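Local coordinates for hypothetical protein (Legionella pneumophila subsp. pneumophila, PDB 4JX2) that is of unknown function but belongs to the DUF5624 family and is probably secreted, with a predicted signal sequence, at residues 257-262 against 324-329; 293-298 against 328-333. All coordinates share one frame; numbering follows the deposited sequence.

Both contacts lie between one long helix, 315-339, and one face of the mixed five-stranded sheet, and their centres are about 7 Å apart. Strands 257-262 and 296-298 run parallel as neighbours in that sheet, with 296-298 at its margin within the chain. The helix follows both strands in sequence and crosses them, so that contact 1 uses its residues 324-329 and contact 2 the next turn, with Ala328 and Arg329 common to the two segments. Trp326 of contact 1 ties them together: its NE1 hydrogen-bonds to the backbone O of Arg295 in contact 2. Both regions also touch the second subunit, which packs on residues of the helix and of the sheet.

Contact 1: residues 257-262 against 324-329; sequences KVIIRF and TVWGAR
With CG anti to the backbone N (chi1 -162°), the side chain of Trp326 reaches from helix 315-339 to the start of strand 257-262. Lys257 sets its CG anti to the carbonyl carbon and then runs on extended, so that its aliphatic chain passes across one face of the indole. The resulting CH-pi contact is nearly vertical: Lys257 CB stands 3.6 Å from the centroid of the five-membered ring of Trp326, 4° off the normal. Further along the chain, Lys257 CG lies 3.7 Å from Trp326 CD2, and Lys257 CE approaches Trp326 CZ3 at 3.9 Å. The ammonium group continues past the ring and is gripped by three hydrogen bonds, to the backbone O atoms of Gln74 and Glu76 and to Asn322 OD1. This is helix-on-sheet packing in a mixed alpha and beta fold, segment 324-329 of the helix running at 115° to strand 257-262 in the interior of the sheet. Strand 79-84 flanks it on one side and strand 296-298 on the other. Ile259, two residues along the strand, also points at the helix. Ile259 CD1 fits beside Val325 CG1 at 3.8 Å and lies near Trp326 CB, while Val325 additionally packs on Val268 of the second subunit. At the indole edge, Val258 O lies in the ring plane, 3.7 Å from Trp326 CD1; the ring nitrogen instead donates to the backbone O of Arg295, just before strand 296-298.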
loop_
_atom_site.group_PDB
_atom_site.type_symbol
_atom_site.label_atom_id
_atom_site.label_comp_id
_atom_site.label_asym_id
_atom_site.label_seq_id
_atom_site.Cartn_x
_atom_site.Cartn_y
_atom_site.Cartn_z
ATOM N N LYS A 257 5.882 17.277 -8.426
ATOM C CA LYS A 257 5.304 16.640 -7.255
ATOM C C LYS A 257 4.387 15.527 -7.768
ATOM O O LYS A 257 3.331 15.836 -8.307
ATOM C CB LYS A 257 4.557 17.703 -6.416
ATOM C CG LYS A 257 5.475 18.805 -5.897
ATOM C CD LYS A 257 4.739 20.031 -5.411
ATOM C CE LYS A 257 5.674 20.944 -4.652
ATOM N NZ LYS A 257 5.017 22.220 -4.274
ATOM N N VAL A 258 4.821 14.242 -7.683
ATOM C CA VAL A 258 4.062 13.112 -8.240
ATOM C C VAL A 258 3.323 12.351 -7.136
ATOM O O VAL A 258 3.926 11.933 -6.137
ATOM C CB VAL A 258 4.927 12.167 -9.122
ATOM C CG1 VAL A 258 4.082 11.103 -9.791
ATOM C CG2 VAL A 258 5.674 12.961 -10.189
ATOM N N ILE A 259 1.994 12.192 -7.343
ATOM C CA ILE A 259 1.063 11.464 -6.481
ATOM C C ILE A 259 0.471 10.332 -7.304
ATOM O O ILE A 259 -0.098 10.573 -8.381
ATOM C CB ILE A 259 -0.033 12.386 -5.870
ATOM C CG1 ILE A 259 0.564 13.294 -4.774
ATOM C CG2 ILE A 259 -1.259 11.572 -5.362
ATOM C CD1 ILE A 259 -0.318 14.423 -4.379
ATOM N N ILE A 260 0.612 9.101 -6.794
ATOM C CA ILE A 260 0.067 7.907 -7.434
ATOM C C ILE A 260 -1.000 7.289 -6.517
ATOM O O ILE A 260 -0.692 6.826 -5.421
ATOM C CB ILE A 260 1.168 6.891 -7.836
ATOM C CG1 ILE A 260 2.158 7.526 -8.864
ATOM C CG2 ILE A 260 0.532 5.596 -8.363
ATOM C CD1 ILE A 260 3.432 6.790 -9.125
ATOM N N ARG A 261 -2.255 7.322 -6.979
ATOM C CA ARG A 261 -3.454 6.729 -6.369
ATOM C C ARG A 261 -4.207 6.055 -7.530
ATOM O O ARG A 261 -5.392 6.265 -7.757
ATOM C CB ARG A 261 -4.281 7.797 -5.621
ATOM C CG ARG A 261 -5.409 7.226 -4.772
ATOM C CD ARG A 261 -6.668 8.029 -5.019
ATOM N NE ARG A 261 -7.832 7.512 -4.304
ATOM C CZ ARG A 261 -8.706 6.660 -4.822
ATOM N NH1 ARG A 261 -8.548 6.204 -6.054
ATOM N NH2 ARG A 261 -9.746 6.254 -4.107
ATOM N N PHE A 262 -3.449 5.287 -8.312
ATOM C CA PHE A 262 -3.901 4.592 -9.504
ATOM C C PHE A 262 -4.514 3.224 -9.172
ATOM O O PHE A 262 -3.889 2.391 -8.499
ATOM C CB PHE A 262 -2.727 4.431 -10.457
ATOM C CG PHE A 262 -3.087 3.820 -11.784
ATOM C CD1 PHE A 262 -3.507 4.619 -12.844
ATOM C CD2 PHE A 262 -2.949 2.452 -11.997
ATOM C CE1 PHE A 262 -3.781 4.059 -14.082
ATOM C CE2 PHE A 262 -3.262 1.886 -13.229
ATOM C CZ PHE A 262 -3.653 2.694 -14.265
ATOM N N THR A 324 -1.360 18.822 2.049
ATOM C CA THR A 324 -1.865 17.776 2.938
ATOM C C THR A 324 -1.352 16.428 2.503
ATOM O O THR A 324 -0.967 15.626 3.364
ATOM C CB THR A 324 -3.398 17.807 3.010
ATOM O OG1 THR A 324 -3.839 19.155 3.198
ATOM C CG2 THR A 324 -3.966 16.901 4.104
ATOM N N VAL A 325 -1.344 16.161 1.189
ATOM C CA VAL A 325 -0.885 14.872 0.682
ATOM C C VAL A 325 0.629 14.916 0.425
ATOM O O VAL A 325 1.380 14.437 1.268
ATOM C CB VAL A 325 -1.684 14.359 -0.543
ATOM C CG1 VAL A 325 -1.207 12.978 -0.955
ATOM C CG2 VAL A 325 -3.172 14.309 -0.226
ATOM N N TRP A 326 1.073 15.536 -0.679
ATOM C CA TRP A 326 2.474 15.558 -1.094
ATOM C C TRP A 326 3.417 16.182 -0.047
ATOM O O TRP A 326 4.396 15.533 0.340
ATOM C CB TRP A 326 2.641 16.240 -2.470
ATOM C CG TRP A 326 3.962 15.907 -3.101
ATOM C CD1 TRP A 326 4.263 14.799 -3.841
ATOM C CD2 TRP A 326 5.201 16.599 -2.896
ATOM N NE1 TRP A 326 5.606 14.780 -4.144
ATOM C CE2 TRP A 326 6.212 15.855 -3.547
ATOM C CE3 TRP A 326 5.561 17.768 -2.200
ATOM C CZ2 TRP A 326 7.554 16.260 -3.557
ATOM C CZ3 TRP A 326 6.893 18.159 -2.204
ATOM C CH2 TRP A 326 7.868 17.421 -2.890
ATOM N N GLY A 327 3.103 17.409 0.386
ATOM C CA GLY A 327 3.890 18.211 1.324
ATOM C C GLY A 327 4.235 17.537 2.635
ATOM O O GLY A 327 5.385 17.597 3.069
ATOM N N ALA A 328 3.235 16.915 3.287
ATOM C CA ALA A 328 3.388 16.219 4.567
ATOM C C ALA A 328 4.373 15.035 4.447
ATOM O O ALA A 328 5.262 14.915 5.300
ATOM C CB ALA A 328 2.038 15.743 5.058
ATOM N N ARG A 329 4.272 14.221 3.349
ATOM C CA ARG A 329 5.184 13.084 3.125
ATOM C C ARG A 329 6.598 13.581 2.946
ATOM O O ARG A 329 7.522 13.036 3.552
ATOM C CB ARG A 329 4.780 12.200 1.937
ATOM C CG ARG A 329 3.293 11.989 1.708
ATOM C CD ARG A 329 2.621 10.885 2.501
ATOM N NE ARG A 329 2.443 11.179 3.927
ATOM C CZ ARG A 329 1.428 11.868 4.445
ATOM N NH1 ARG A 329 0.490 12.383 3.654
ATOM N NH2 ARG A 329 1.356 12.065 5.760
#

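Contact 2: residues 293-298 against 328-333; sequences TDRIYI and ARHNRR. With SO4 (sulfate ion), chain P.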
loop_
_atom_site.group_PDB
_atom_site.type_symbol
_atom_site.label_atom_id
_atom_site.label_comp_id
_atom_site.label_asym_id
_atom_site.label_seq_id
_atom_site.Cartn_x
_atom_site.Cartn_y
_atom_site.Cartn_z
ATOM N N THR A 293 13.317 10.120 -7.276
ATOM C CA THR A 293 12.331 9.092 -6.958
ATOM C C THR A 293 11.635 9.364 -5.609
ATOM O O THR A 293 10.480 8.978 -5.457
ATOM C CB THR A 293 12.966 7.708 -7.027
ATOM O OG1 THR A 293 14.081 7.676 -6.139
ATOM C CG2 THR A 293 13.435 7.365 -8.438
ATOM N N ASP A 294 12.286 10.070 -4.673
ATOM C CA ASP A 294 11.680 10.399 -3.368
ATOM C C ASP A 294 10.576 11.469 -3.492
ATOM O O ASP A 294 9.913 11.766 -2.506
ATOM C CB ASP A 294 12.750 10.866 -2.361
ATOM C CG ASP A 294 13.459 12.133 -2.809
ATOM O OD1 ASP A 294 12.930 13.239 -2.539
ATOM O OD2 ASP A 294 14.517 12.018 -3.479
ATOM N N ARG A 295 10.414 12.072 -4.687
ATOM C CA ARG A 295 9.397 13.087 -4.974
ATOM C C ARG A 295 8.115 12.430 -5.534
ATOM O O ARG A 295 7.135 13.134 -5.822
ATOM C CB ARG A 295 9.966 14.136 -5.938
ATOM C CG ARG A 295 11.105 14.935 -5.307
ATOM C CD ARG A 295 11.533 16.113 -6.142
ATOM N NE ARG A 295 10.468 17.109 -6.263
ATOM C CZ ARG A 295 10.278 18.111 -5.414
ATOM N NH1 ARG A 295 11.082 18.270 -4.370
ATOM N NH2 ARG A 295 9.284 18.967 -5.602
ATOM N N ILE A 296 8.126 11.072 -5.638
ATOM C CA ILE A 296 7.045 10.209 -6.117
ATOM C C ILE A 296 6.439 9.476 -4.931
ATOM O O ILE A 296 7.103 8.627 -4.335
ATOM C CB ILE A 296 7.557 9.215 -7.201
ATOM C CG1 ILE A 296 8.216 9.951 -8.392
ATOM C CG2 ILE A 296 6.428 8.293 -7.667
ATOM C CD1 ILE A 296 9.217 9.154 -9.148
ATOM N N TYR A 297 5.175 9.790 -4.584
ATOM C CA TYR A 297 4.518 9.154 -3.437
ATOM C C TYR A 297 3.296 8.383 -3.878
ATOM O O TYR A 297 2.480 8.910 -4.634
ATOM C CB TYR A 297 4.143 10.201 -2.355
ATOM C CG TYR A 297 5.348 10.870 -1.716
ATOM C CD1 TYR A 297 6.138 10.193 -0.789
ATOM C CD2 TYR A 297 5.717 12.166 -2.063
ATOM C CE1 TYR A 297 7.264 10.788 -0.226
ATOM C CE2 TYR A 297 6.845 12.770 -1.509
ATOM C CZ TYR A 297 7.603 12.084 -0.579
ATOM O OH TYR A 297 8.726 12.670 -0.049
ATOM N N ILE A 298 3.194 7.115 -3.436
ATOM C CA ILE A 298 2.028 6.282 -3.693
ATOM C C ILE A 298 1.150 6.479 -2.477
ATOM O O ILE A 298 1.529 6.055 -1.386
ATOM C CB ILE A 298 2.356 4.800 -4.005
ATOM C CG1 ILE A 298 3.305 4.702 -5.235
ATOM C CG2 ILE A 298 1.040 4.001 -4.231
ATOM C CD1 ILE A 298 3.840 3.418 -5.481
ATOM N N ALA A 328 3.235 16.915 3.287
ATOM C CA ALA A 328 3.388 16.219 4.567
ATOM C C ALA A 328 4.373 15.035 4.447
ATOM O O ALA A 328 5.262 14.915 5.300
ATOM C CB ALA A 328 2.038 15.743 5.058
ATOM N N ARG A 329 4.272 14.221 3.349
ATOM C CA ARG A 329 5.184 13.084 3.125
ATOM C C ARG A 329 6.598 13.581 2.946
ATOM O O ARG A 329 7.522 13.036 3.552
ATOM C CB ARG A 329 4.780 12.200 1.937
ATOM C CG ARG A 329 3.293 11.989 1.708
ATOM C CD ARG A 329 2.621 10.885 2.501
ATOM N NE ARG A 329 2.443 11.179 3.927
ATOM C CZ ARG A 329 1.428 11.868 4.445
ATOM N NH1 ARG A 329 0.490 12.383 3.654
ATOM N NH2 ARG A 329 1.356 12.065 5.760
ATOM N N HIS A 330 6.762 14.657 2.178
ATOM C CA HIS A 330 8.065 15.247 1.944
ATOM C C HIS A 330 8.658 15.924 3.188
ATOM O O HIS A 330 9.867 15.836 3.416
ATOM C CB HIS A 330 7.964 16.246 0.813
ATOM C CG HIS A 330 9.255 16.428 0.088
ATOM N ND1 HIS A 330 9.831 15.390 -0.659
ATOM C CD2 HIS A 330 10.038 17.530 -0.006
ATOM C CE1 HIS A 330 10.938 15.898 -1.172
ATOM N NE2 HIS A 330 11.100 17.187 -0.816
ATOM N N ASN A 331 7.811 16.586 3.994
ATOM C CA ASN A 331 8.246 17.277 5.205
ATOM C C ASN A 331 8.728 16.298 6.267
ATOM O O ASN A 331 9.719 16.592 6.929
ATOM C CB ASN A 331 7.155 18.187 5.753
ATOM C CG ASN A 331 7.374 19.637 5.387
ATOM O OD1 ASN A 331 6.728 20.201 4.500
ATOM N ND2 ASN A 331 8.334 20.259 6.041
ATOM N N ARG A 332 8.074 15.124 6.387
ATOM C CA ARG A 332 8.482 14.059 7.311
ATOM C C ARG A 332 9.911 13.503 6.948
ATOM O O ARG A 332 10.675 13.216 7.876
ATOM C CB ARG A 332 7.438 12.941 7.369
ATOM C CG ARG A 332 6.283 13.283 8.281
ATOM C CD ARG A 332 5.061 12.468 7.941
ATOM N NE ARG A 332 5.103 11.124 8.523
ATOM C CZ ARG A 332 4.403 10.743 9.591
ATOM N NH1 ARG A 332 3.593 11.600 10.203
ATOM N NH2 ARG A 332 4.494 9.501 10.043
ATOM N N ARG A 333 10.301 13.437 5.626
ATOM C CA ARG A 333 11.667 13.011 5.249
ATOM C C ARG A 333 12.663 14.015 5.741
ATOM O O ARG A 333 13.716 13.645 6.248
ATOM C CB ARG A 333 11.867 12.854 3.731
ATOM C CG ARG A 333 11.097 11.758 3.031
ATOM C CD ARG A 333 11.658 11.628 1.621
ATOM N NE ARG A 333 10.820 10.841 0.708
ATOM C CZ ARG A 333 10.874 9.518 0.601
ATOM N NH1 ARG A 333 11.685 8.814 1.386
ATOM N NH2 ARG A 333 10.103 8.885 -0.275
HETATM S S SO4 P . 1.825 8.078 11.788
HETATM O O1 SO4 P . 1.479 7.302 12.954
HETATM O O2 SO4 P . 2.229 9.433 12.186
HETATM O O3 SO4 P . 2.940 7.423 11.107
HETATM O O4 SO4 P . 0.644 8.146 10.915
#
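A short 3-10 turn, 293-295, leads into strand 296-298 at the margin of the mixed sheet, and helix 315-339 packs across both, helix on sheet, with its segment 328-333 at 114° to the strand. Asp294 CB sits over one face of the Arg333 guanidinium, offset toward the rim; its carboxylate lies nearly coplanar with the His330 ring, OD1 being 3.6 Å from His330 CE1, and its backbone O accepts a weak hydrogen bond from Arg333 NE. Arg295 starts out away from the helix, but a bend at chi3 (65°) brings its NH1 to 3.7 Å from His330 NE2; its NE is held by the backbone O of Ala256. Tyr297 makes the largest share of the contact. Arg329 CB lies over one ring face, 3.6 Å from the Tyr297 ring centroid in a CH-pi contact. Tyr297 is buried, and hydrogen bonds to its OH come from His330 and Arg333. Tyr297 OH and His330 ND1 are 3.0 Å apart at the edge of the imidazole, itself stacked on Trp326. Arg332 NH1 and NH2 both hydrogen-bond to SO4 O2 (3.2 and 3.1 Å), NH2 more weakly to O3; the sulfate, probably from the crystallisation liquor, is also held by Leu384 N and Asn267 ND2 of the second subunit. Extended Arg333 meets the phenol tip to tip, its guanidinium tilted 27° from the ring, and Arg333 NE donates to Tyr297 OH across 2.9 Å.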